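Local structure of cytolethal distending toxin protein B (Haemophilus ducreyi, 1SR4) at residues Gly143-Ile151 / Phe178-Leu189; Ala194-Pro204 / Tyr217-Arg228. The protein probably acts as a DNase I-like nuclease, the genotoxic subunit of a three-chain bacterial toxin that damages host DNA. All coordinates share one frame; numbering follows the deposited sequence.

Contact 1: residues Gly143-Ile151 / Phe178-Leu189; sequences GGSDAVSLI and FNRAPANLEVAL
The Gly-Asp-Phe-Asn motif of the DNase I-like family supplies Phe178 and Asn179 to this contact, where they and Arg180 meet the Gly143-Gly144 loop leading into helix 147-159. Backbone meets backbone here: Gly144 CA approaches Phe178 O at 3.5 Å in a CA-H...O contact, at a place where a side chain on Gly144 would run into Phe178 O. Arg180 spans the gap. Its CG sits between the backbone N and the carbonyl carbon (chi1 60°), and the bend at chi3 carries the guanidinium back across the glycine carbonyls, with Gly143 O over one of its faces. Arg180 NH1 reaches Gly144 O at 2.9 Å, but the N-H...O angle of 128° makes this a weak bond. Firmer support comes from Asn184, whose OD1 accepts from Arg180 NE (2.8 Å) and Arg180 NH2 (2.9 Å); this side-on grip, near the guanidinium plane, should limit rotation of the group. Two waters extend the network: one donates to Gly143 O and Asn184 OD1, while the other accepts from Arg180 NH1 and Val148 N and donates to Ser145 O. Beneath the guanidinium the contact is apolar. Leu185 CD1 lies under a face of the guanidinium and 4.0 Å from Ala147 CB, and Val148 CG2 packs on Ala188 CB at 3.6 Å. Deeper in, Ile151 crosses both Phe178 and Leu189 at about a right angle: its CD1 meets the edge of the Phe178 ring at CE1 (4.1 Å), whereas CG2 touches Leu189 CD2. The Asn179 amide turns elsewhere, donating through ND2 to Ala139 O. Helices 147-151 and 182-189, crossing at -62° with axes 10.1 Å apart, thus pack beside a loop motif that in DNase I-like relatives belongs to the active site.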
loop_
_atom_site.group_PDB
_atom_site.type_symbol
_atom_site.label_atom_id
_atom_site.label_comp_id
_atom_site.label_asym_id
_atom_site.label_seq_id
_atom_site.Cartn_x
_atom_site.Cartn_y
_atom_site.Cartn_z
ATOM N N GLY B 143 -16.625 -16.250 9.743
ATOM C CA GLY B 143 -15.599 -16.860 10.570
ATOM C C GLY B 143 -14.515 -17.695 9.901
ATOM O O GLY B 143 -13.809 -18.426 10.589
ATOM N N GLY B 144 -14.355 -17.587 8.586
ATOM C CA GLY B 144 -13.339 -18.382 7.902
ATOM C C GLY B 144 -13.445 -19.839 8.324
ATOM O O GLY B 144 -12.441 -20.491 8.606
ATOM N N SER B 145 -14.674 -20.352 8.351
ATOM C CA SER B 145 -14.953 -21.722 8.794
ATOM C C SER B 145 -14.226 -22.818 8.027
ATOM O O SER B 145 -14.076 -23.934 8.529
ATOM C CB SER B 145 -16.460 -21.981 8.734
ATOM O OG SER B 145 -16.914 -21.971 7.389
ATOM N N ASP B 146 -13.779 -22.497 6.817
ATOM C CA ASP B 146 -13.066 -23.441 5.970
ATOM C C ASP B 146 -11.567 -23.473 6.254
ATOM O O ASP B 146 -10.850 -24.327 5.729
ATOM C CB ASP B 146 -13.289 -23.062 4.496
ATOM C CG ASP B 146 -12.876 -21.607 4.184
ATOM O OD1 ASP B 146 -13.090 -20.712 5.027
ATOM O OD2 ASP B 146 -12.356 -21.352 3.080
ATOM N N ALA B 147 -11.094 -22.560 7.097
ATOM C CA ALA B 147 -9.662 -22.440 7.371
ATOM C C ALA B 147 -8.920 -23.632 7.976
ATOM O O ALA B 147 -7.796 -23.942 7.572
ATOM C CB ALA B 147 -9.420 -21.198 8.222
ATOM N N VAL B 148 -9.525 -24.302 8.947
ATOM C CA VAL B 148 -8.842 -25.427 9.565
ATOM C C VAL B 148 -8.591 -26.583 8.600
ATOM O O VAL B 148 -7.469 -27.107 8.550
ATOM C CB VAL B 148 -9.607 -25.930 10.818
ATOM C CG1 VAL B 148 -9.063 -27.289 11.257
ATOM C CG2 VAL B 148 -9.446 -24.916 11.954
ATOM N N SER B 149 -9.610 -26.993 7.836
ATOM C CA SER B 149 -9.405 -28.095 6.888
ATOM C C SER B 149 -8.498 -27.661 5.737
ATOM O O SER B 149 -7.786 -28.482 5.156
ATOM C CB SER B 149 -10.744 -28.656 6.352
ATOM O OG SER B 149 -11.455 -27.734 5.561
ATOM N N LEU B 150 -8.499 -26.373 5.416
ATOM C CA LEU B 150 -7.624 -25.874 4.350
ATOM C C LEU B 150 -6.165 -26.037 4.813
ATOM O O LEU B 150 -5.334 -26.567 4.083
ATOM C CB LEU B 150 -7.915 -24.400 4.044
ATOM C CG LEU B 150 -7.176 -23.788 2.844
ATOM C CD1 LEU B 150 -7.509 -24.572 1.587
ATOM C CD2 LEU B 150 -7.574 -22.321 2.670
ATOM N N ILE B 151 -5.871 -25.593 6.033
ATOM C CA ILE B 151 -4.525 -25.704 6.598
ATOM C C ILE B 151 -4.126 -27.190 6.715
ATOM O O ILE B 151 -3.011 -27.574 6.352
ATOM C CB ILE B 151 -4.455 -25.045 8.013
ATOM C CG1 ILE B 151 -4.818 -23.553 7.924
ATOM C CG2 ILE B 151 -3.056 -25.235 8.625
ATOM C CD1 ILE B 151 -4.024 -22.800 6.919
ATOM N N PHE B 178 -7.891 -14.505 6.462
ATOM C CA PHE B 178 -8.462 -15.648 7.168
ATOM C C PHE B 178 -9.859 -15.388 7.700
ATOM O O PHE B 178 -10.567 -16.315 8.086
ATOM C CB PHE B 178 -7.538 -16.077 8.312
ATOM C CG PHE B 178 -6.324 -16.823 7.842
ATOM C CD1 PHE B 178 -6.360 -18.203 7.697
ATOM C CD2 PHE B 178 -5.151 -16.143 7.518
ATOM C CE1 PHE B 178 -5.248 -18.909 7.240
ATOM C CE2 PHE B 178 -4.034 -16.839 7.058
ATOM C CZ PHE B 178 -4.085 -18.229 6.922
ATOM N N ASN B 179 -10.252 -14.122 7.729
ATOM C CA ASN B 179 -11.579 -13.762 8.184
ATOM C C ASN B 179 -11.942 -14.235 9.588
ATOM O O ASN B 179 -13.096 -14.536 9.856
ATOM C CB ASN B 179 -12.636 -14.245 7.173
ATOM C CG ASN B 179 -13.010 -13.160 6.171
ATOM O OD1 ASN B 179 -13.208 -12.017 6.560
ATOM N ND2 ASN B 179 -13.117 -13.512 4.886
ATOM N N ARG B 180 -10.959 -14.293 10.477
ATOM C CA ARG B 180 -11.191 -14.681 11.874
ATOM C C ARG B 180 -9.946 -14.266 12.636
ATOM O O ARG B 180 -8.874 -14.139 12.048
ATOM C CB ARG B 180 -11.423 -16.193 12.008
ATOM C CG ARG B 180 -10.250 -17.048 11.524
ATOM C CD ARG B 180 -10.691 -18.470 11.212
ATOM N NE ARG B 180 -11.053 -19.215 12.413
ATOM C CZ ARG B 180 -11.406 -20.497 12.398
ATOM N NH1 ARG B 180 -11.446 -21.161 11.247
ATOM N NH2 ARG B 180 -11.703 -21.122 13.525
ATOM N N ALA B 181 -10.082 -14.039 13.935
ATOM C CA ALA B 181 -8.955 -13.618 14.746
ATOM C C ALA B 181 -7.876 -14.689 14.809
ATOM O O ALA B 181 -8.157 -15.885 14.736
ATOM C CB ALA B 181 -9.438 -13.273 16.149
ATOM N N PRO B 182 -6.615 -14.273 14.931
ATOM C CA PRO B 182 -5.529 -15.258 15.000
ATOM C C PRO B 182 -5.726 -16.264 16.149
ATOM O O PRO B 182 -5.485 -17.461 15.985
ATOM C CB PRO B 182 -4.290 -14.390 15.200
ATOM C CG PRO B 182 -4.641 -13.126 14.474
ATOM C CD PRO B 182 -6.095 -12.900 14.821
ATOM N N ALA B 183 -6.153 -15.776 17.312
ATOM C CA ALA B 183 -6.360 -16.654 18.464
ATOM C C ALA B 183 -7.518 -17.616 18.233
ATOM O O ALA B 183 -7.497 -18.748 18.712
ATOM C CB ALA B 183 -6.623 -15.826 19.736
ATOM N N ASN B 184 -8.542 -17.155 17.523
ATOM C CA ASN B 184 -9.690 -18.006 17.246
ATOM C C ASN B 184 -9.237 -19.159 16.347
ATOM O O ASN B 184 -9.619 -20.309 16.557
ATOM C CB ASN B 184 -10.801 -17.177 16.587
ATOM C CG ASN B 184 -11.952 -18.029 16.071
ATOM O OD1 ASN B 184 -11.862 -18.653 15.014
ATOM N ND2 ASN B 184 -13.041 -18.048 16.817
ATOM N N LEU B 185 -8.399 -18.858 15.359
ATOM C CA LEU B 185 -7.890 -19.897 14.466
ATOM C C LEU B 185 -6.962 -20.833 15.233
ATOM O O LEU B 185 -7.023 -22.046 15.072
ATOM C CB LEU B 185 -7.108 -19.284 13.295
ATOM C CG LEU B 185 -6.451 -20.293 12.344
ATOM C CD1 LEU B 185 -7.520 -21.212 11.745
ATOM C CD2 LEU B 185 -5.699 -19.560 11.242
ATOM N N GLU B 186 -6.096 -20.255 16.056
ATOM C CA GLU B 186 -5.149 -21.038 16.837
ATOM C C GLU B 186 -5.864 -22.101 17.690
ATOM O O GLU B 186 -5.451 -23.261 17.725
ATOM C CB GLU B 186 -4.312 -20.105 17.728
ATOM C CG GLU B 186 -3.351 -20.824 18.678
ATOM C CD GLU B 186 -2.591 -19.868 19.598
ATOM O OE1 GLU B 186 -3.219 -18.960 20.187
ATOM O OE2 GLU B 186 -1.359 -20.032 19.742
ATOM N N VAL B 187 -6.941 -21.711 18.364
ATOM C CA VAL B 187 -7.673 -22.659 19.202
ATOM C C VAL B 187 -8.285 -23.777 18.371
ATOM O O VAL B 187 -8.139 -24.956 18.703
ATOM C CB VAL B 187 -8.805 -21.972 19.997
ATOM C CG1 VAL B 187 -9.517 -22.994 20.872
ATOM C CG2 VAL B 187 -8.235 -20.865 20.866
ATOM N N ALA B 188 -8.960 -23.412 17.288
ATOM C CA ALA B 188 -9.583 -24.408 16.429
ATOM C C ALA B 188 -8.566 -25.415 15.873
ATOM O O ALA B 188 -8.846 -26.615 15.824
ATOM C CB ALA B 188 -10.338 -23.718 15.281
ATOM N N LEU B 189 -7.381 -24.944 15.485
ATOM C CA LEU B 189 -6.374 -25.847 14.923
ATOM C C LEU B 189 -5.935 -26.952 15.882
ATOM O O LEU B 189 -5.408 -27.980 15.458
ATOM C CB LEU B 189 -5.146 -25.062 14.431
ATOM C CG LEU B 189 -5.150 -24.644 12.949
ATOM C CD1 LEU B 189 -3.925 -23.809 12.641
ATOM C CD2 LEU B 189 -5.163 -25.871 12.054
HETATM O O HOH W 1 -14.267 -18.342 13.485
HETATM O O HOH W 2 -12.160 -23.921 10.495
#

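Contact 2: residues Ala194-Pro204 / Tyr217-Arg228; sequences AVSENTIIIAP and YAILHDAHLPRR
Ile200 and Leu220 run alongside each other in a common direction, with Ile200 CG2 3.6 Å from Leu220 CD1. They form a hydrogen-bonded antiparallel pair, and Ile202 CD1 crosses to Leu220 CD2 (3.5 Å) on the same sheet face. Ile201 and Ile219 occupy the other face. Ile201 CG2, anti to its backbone N, also approaches Tyr217 CD1 obliquely at 3.7 Å, and Ala203 CB packs on the Tyr217 CB and ring base. Four backbone bonds join Ile200 with Leu220 and Ile202 with Ala218. Just ahead of strand 200-202, the His221 ring takes over: with CG anti to the backbone N (chi1 166°), it is placed for His221 ND1 to donate to Asn198 O at 2.8 Å, within both the ring and carbonyl planes. Further on, the Asn198 amide stands nearly perpendicular (88°) to the Arg227 guanidinium, with ND2 over one face; that amide is held by Ala194 O. Glu197 runs alongside Arg228, its OE2 making a long salt bridge to NH1 (3.9 Å), while Arg228 N bonds firmly to Glu197 O (2.8 Å). Strand 200-202 is an edge strand, within this chain, of a six-stranded mixed sheet, paired antiparallel with strand 216-221; the sheet is one of the two central sheets of the DNase I-like fold.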
loop_
_atom_site.group_PDB
_atom_site.type_symbol
_atom_site.label_atom_id
_atom_site.label_comp_id
_atom_site.label_asym_id
_atom_site.label_seq_id
_atom_site.Cartn_x
_atom_site.Cartn_y
_atom_site.Cartn_z
ATOM N N ALA B 194 -1.289 -32.812 15.002
ATOM C CA ALA B 194 -0.091 -32.805 14.171
ATOM C C ALA B 194 0.085 -31.500 13.385
ATOM O O ALA B 194 1.203 -31.023 13.190
ATOM C CB ALA B 194 -0.101 -33.999 13.214
ATOM N N VAL B 195 -1.018 -30.924 12.938
ATOM C CA VAL B 195 -0.954 -29.682 12.184
ATOM C C VAL B 195 -0.580 -28.549 13.126
ATOM O O VAL B 195 0.346 -27.765 12.862
ATOM C CB VAL B 195 -2.315 -29.365 11.533
ATOM C CG1 VAL B 195 -2.258 -28.004 10.850
ATOM C CG2 VAL B 195 -2.670 -30.447 10.532
ATOM N N SER B 196 -1.314 -28.485 14.228
ATOM C CA SER B 196 -1.134 -27.476 15.256
ATOM C C SER B 196 0.298 -27.445 15.786
ATOM O O SER B 196 0.870 -26.376 16.007
ATOM C CB SER B 196 -2.113 -27.764 16.398
ATOM O OG SER B 196 -2.020 -26.817 17.447
ATOM N N GLU B 197 0.889 -28.615 15.979
ATOM C CA GLU B 197 2.245 -28.675 16.506
ATOM C C GLU B 197 3.323 -28.404 15.454
ATOM O O GLU B 197 4.464 -28.101 15.783
ATOM C CB GLU B 197 2.475 -30.032 17.183
ATOM C CG GLU B 197 1.475 -30.299 18.315
ATOM C CD GLU B 197 1.804 -31.541 19.131
ATOM O OE1 GLU B 197 2.613 -32.372 18.652
ATOM O OE2 GLU B 197 1.241 -31.679 20.245
ATOM N N ASN B 198 2.964 -28.494 14.183
ATOM C CA ASN B 198 3.952 -28.246 13.139
ATOM C C ASN B 198 3.793 -26.887 12.471
ATOM O O ASN B 198 4.435 -26.613 11.462
ATOM C CB ASN B 198 3.882 -29.356 12.094
ATOM C CG ASN B 198 4.524 -30.639 12.575
ATOM O OD1 ASN B 198 5.732 -30.691 12.791
ATOM N ND2 ASN B 198 3.722 -31.681 12.748
ATOM N N THR B 199 2.946 -26.031 13.034
ATOM C CA THR B 199 2.732 -24.705 12.449
ATOM C C THR B 199 2.754 -23.598 13.479
ATOM O O THR B 199 2.634 -23.842 14.678
ATOM C CB THR B 199 1.367 -24.599 11.745
ATOM O OG1 THR B 199 0.331 -24.877 12.697
ATOM C CG2 THR B 199 1.287 -25.567 10.577
ATOM N N ILE B 200 2.893 -22.369 13.000
ATOM C CA ILE B 200 2.895 -21.233 13.893
ATOM C C ILE B 200 2.191 -20.083 13.182
ATOM O O ILE B 200 2.479 -19.794 12.021
ATOM C CB ILE B 200 4.356 -20.863 14.305
ATOM C CG1 ILE B 200 4.351 -19.865 15.468
ATOM C CG2 ILE B 200 5.143 -20.391 13.089
ATOM C CD1 ILE B 200 4.137 -18.475 15.085
ATOM N N ILE B 201 1.241 -19.464 13.880
ATOM C CA ILE B 201 0.493 -18.336 13.336
ATOM C C ILE B 201 1.309 -17.068 13.593
ATOM O O ILE B 201 1.716 -16.820 14.726
ATOM C CB ILE B 201 -0.874 -18.152 14.042
ATOM C CG1 ILE B 201 -1.786 -19.370 13.823
ATOM C CG2 ILE B 201 -1.555 -16.883 13.526
ATOM C CD1 ILE B 201 -2.230 -19.536 12.438
ATOM N N ILE B 202 1.556 -16.283 12.544
ATOM C CA ILE B 202 2.295 -15.027 12.681
ATOM C C ILE B 202 1.328 -13.926 12.258
ATOM O O ILE B 202 0.921 -13.861 11.086
ATOM C CB ILE B 202 3.566 -14.979 11.769
ATOM C CG1 ILE B 202 4.611 -16.003 12.238
ATOM C CG2 ILE B 202 4.241 -13.623 11.887
ATOM C CD1 ILE B 202 4.334 -17.401 11.807
ATOM N N ALA B 203 0.979 -13.053 13.204
ATOM C CA ALA B 203 0.013 -11.985 12.935
ATOM C C ALA B 203 0.256 -10.666 13.664
ATOM O O ALA B 203 0.858 -10.636 14.725
ATOM C CB ALA B 203 -1.404 -12.491 13.279
ATOM N N PRO B 204 -0.217 -9.552 13.091
ATOM C CA PRO B 204 -0.022 -8.259 13.767
ATOM C C PRO B 204 -0.933 -8.256 14.987
ATOM O O PRO B 204 -1.787 -9.123 15.118
ATOM C CB PRO B 204 -0.546 -7.228 12.763
ATOM C CG PRO B 204 -0.736 -7.990 11.455
ATOM C CD PRO B 204 -1.011 -9.413 11.855
ATOM N N TYR B 217 -3.196 -12.290 8.002
ATOM C CA TYR B 217 -1.949 -12.707 8.608
ATOM C C TYR B 217 -1.445 -13.973 7.939
ATOM O O TYR B 217 -1.830 -14.286 6.810
ATOM C CB TYR B 217 -2.125 -12.898 10.128
ATOM C CG TYR B 217 -3.353 -13.693 10.537
ATOM C CD1 TYR B 217 -3.286 -15.073 10.740
ATOM C CD2 TYR B 217 -4.584 -13.058 10.740
ATOM C CE1 TYR B 217 -4.422 -15.808 11.140
ATOM C CE2 TYR B 217 -5.722 -13.776 11.134
ATOM C CZ TYR B 217 -5.634 -15.148 11.328
ATOM O OH TYR B 217 -6.759 -15.862 11.680
ATOM N N ALA B 218 -0.568 -14.690 8.619
ATOM C CA ALA B 218 -0.018 -15.900 8.036
ATOM C C ALA B 218 0.102 -17.062 9.013
ATOM O O ALA B 218 0.041 -16.886 10.233
ATOM C CB ALA B 218 1.364 -15.589 7.441
ATOM N N ILE B 219 0.244 -18.259 8.457
ATOM C CA ILE B 219 0.486 -19.448 9.249
ATOM C C ILE B 219 1.579 -20.176 8.472
ATOM O O ILE B 219 1.510 -20.300 7.239
ATOM C CB ILE B 219 -0.765 -20.347 9.430
ATOM C CG1 ILE B 219 -0.378 -21.548 10.304
ATOM C CG2 ILE B 219 -1.308 -20.810 8.086
ATOM C CD1 ILE B 219 -1.563 -22.264 10.955
ATOM N N LEU B 220 2.608 -20.639 9.164
ATOM C CA LEU B 220 3.679 -21.300 8.428
ATOM C C LEU B 220 4.255 -22.546 9.060
ATOM O O LEU B 220 4.047 -22.814 10.235
ATOM C CB LEU B 220 4.812 -20.308 8.179
ATOM C CG LEU B 220 5.537 -19.719 9.384
ATOM C CD1 LEU B 220 6.631 -20.674 9.861
ATOM C CD2 LEU B 220 6.177 -18.392 8.972
ATOM N N HIS B 221 4.958 -23.316 8.243
ATOM C CA HIS B 221 5.633 -24.514 8.710
ATOM C C HIS B 221 7.081 -24.337 8.265
ATOM O O HIS B 221 7.361 -24.236 7.068
ATOM C CB HIS B 221 5.063 -25.786 8.070
ATOM C CG HIS B 221 5.936 -26.987 8.278
ATOM N ND1 HIS B 221 6.204 -27.502 9.528
ATOM C CD2 HIS B 221 6.675 -27.715 7.407
ATOM C CE1 HIS B 221 7.074 -28.491 9.421
ATOM N NE2 HIS B 221 7.376 -28.641 8.144
ATOM N N ASP B 222 7.997 -24.252 9.224
ATOM C CA ASP B 222 9.409 -24.112 8.887
ATOM C C ASP B 222 10.049 -25.487 9.021
ATOM O O ASP B 222 10.213 -25.986 10.129
ATOM C CB ASP B 222 10.105 -23.146 9.838
ATOM C CG ASP B 222 11.571 -22.954 9.493
ATOM O OD1 ASP B 222 12.156 -23.819 8.806
ATOM O OD2 ASP B 222 12.149 -21.940 9.918
ATOM N N ALA B 223 10.406 -26.093 7.898
ATOM C CA ALA B 223 11.011 -27.423 7.909
ATOM C C ALA B 223 12.285 -27.510 8.753
ATOM O O ALA B 223 12.702 -28.607 9.125
ATOM C CB ALA B 223 11.310 -27.868 6.482
ATOM N N HIS B 224 12.907 -26.364 9.037
ATOM C CA HIS B 224 14.132 -26.333 9.837
ATOM C C HIS B 224 13.848 -26.471 11.318
ATOM O O HIS B 224 14.763 -26.634 12.113
ATOM C CB HIS B 224 14.894 -25.016 9.658
ATOM C CG HIS B 224 15.408 -24.791 8.277
ATOM N ND1 HIS B 224 14.629 -24.264 7.269
ATOM C CD2 HIS B 224 16.629 -25.002 7.738
ATOM C CE1 HIS B 224 15.353 -24.157 6.170
ATOM N NE2 HIS B 224 16.569 -24.599 6.428
ATOM N N LEU B 225 12.584 -26.384 11.702
ATOM C CA LEU B 225 12.260 -26.474 13.113
ATOM C C LEU B 225 11.461 -27.730 13.433
ATOM O O LEU B 225 10.620 -28.162 12.650
ATOM C CB LEU B 225 11.508 -25.211 13.553
ATOM C CG LEU B 225 12.235 -23.861 13.374
ATOM C CD1 LEU B 225 11.313 -22.720 13.810
ATOM C CD2 LEU B 225 13.526 -23.834 14.201
ATOM N N PRO B 226 11.725 -28.342 14.592
ATOM C CA PRO B 226 10.993 -29.559 14.950
ATOM C C PRO B 226 9.578 -29.279 15.453
ATOM O O PRO B 226 9.215 -28.133 15.745
ATOM C CB PRO B 226 11.869 -30.190 16.044
ATOM C CG PRO B 226 13.225 -29.505 15.880
ATOM C CD PRO B 226 12.828 -28.104 15.533
ATOM N N ARG B 227 8.788 -30.343 15.553
ATOM C CA ARG B 227 7.429 -30.242 16.051
ATOM C C ARG B 227 7.467 -29.541 17.403
ATOM O O ARG B 227 8.410 -29.721 18.174
ATOM C CB ARG B 227 6.809 -31.635 16.215
ATOM C CG ARG B 227 5.420 -31.614 16.850
ATOM C CD ARG B 227 4.767 -32.989 16.879
ATOM N NE ARG B 227 4.724 -33.598 15.553
ATOM C CZ ARG B 227 3.768 -34.423 15.135
ATOM N NH1 ARG B 227 3.820 -34.929 13.908
ATOM N NH2 ARG B 227 2.754 -34.732 15.935
ATOM N N ARG B 228 6.446 -28.728 17.668
ATOM C CA ARG B 228 6.311 -27.997 18.919
ATOM C C ARG B 228 7.345 -26.890 19.111
ATOM O O ARG B 228 7.324 -26.194 20.122
ATOM C CB ARG B 228 6.366 -28.985 20.096
ATOM C CG ARG B 228 5.218 -30.004 20.084
ATOM C CD ARG B 228 5.599 -31.328 20.737
ATOM N NE ARG B 228 5.958 -31.188 22.145
ATOM C CZ ARG B 228 5.140 -30.726 23.087
ATOM N NH1 ARG B 228 3.904 -30.354 22.768
ATOM N NH2 ARG B 228 5.554 -30.643 24.353
#

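In the fold
Contacts 1 and 2 follow each other along the chain, with centres about 14 Å apart, and helix 182-189 of contact 1 leads on to helix 193-197, which enters contact 2. Tyr217 joins them: its OH lies 2.8 Å from Arg180 O, probably hydrogen-bonded, and its ring stacks with that of Phe178. Leu189 and Ile151 also rest on Ile219, and Leu185 on Ile201, so the helix pair of contact 1 covers part of the sheet face carrying Ile201 and Ile219. Contact 1 includes part of the Gly-Asp-Phe-Asn motif, probably close to the nuclease site by family analogy. At the far end of strand 200-202, Pro204 packs on Glu108 of the subunit A chain.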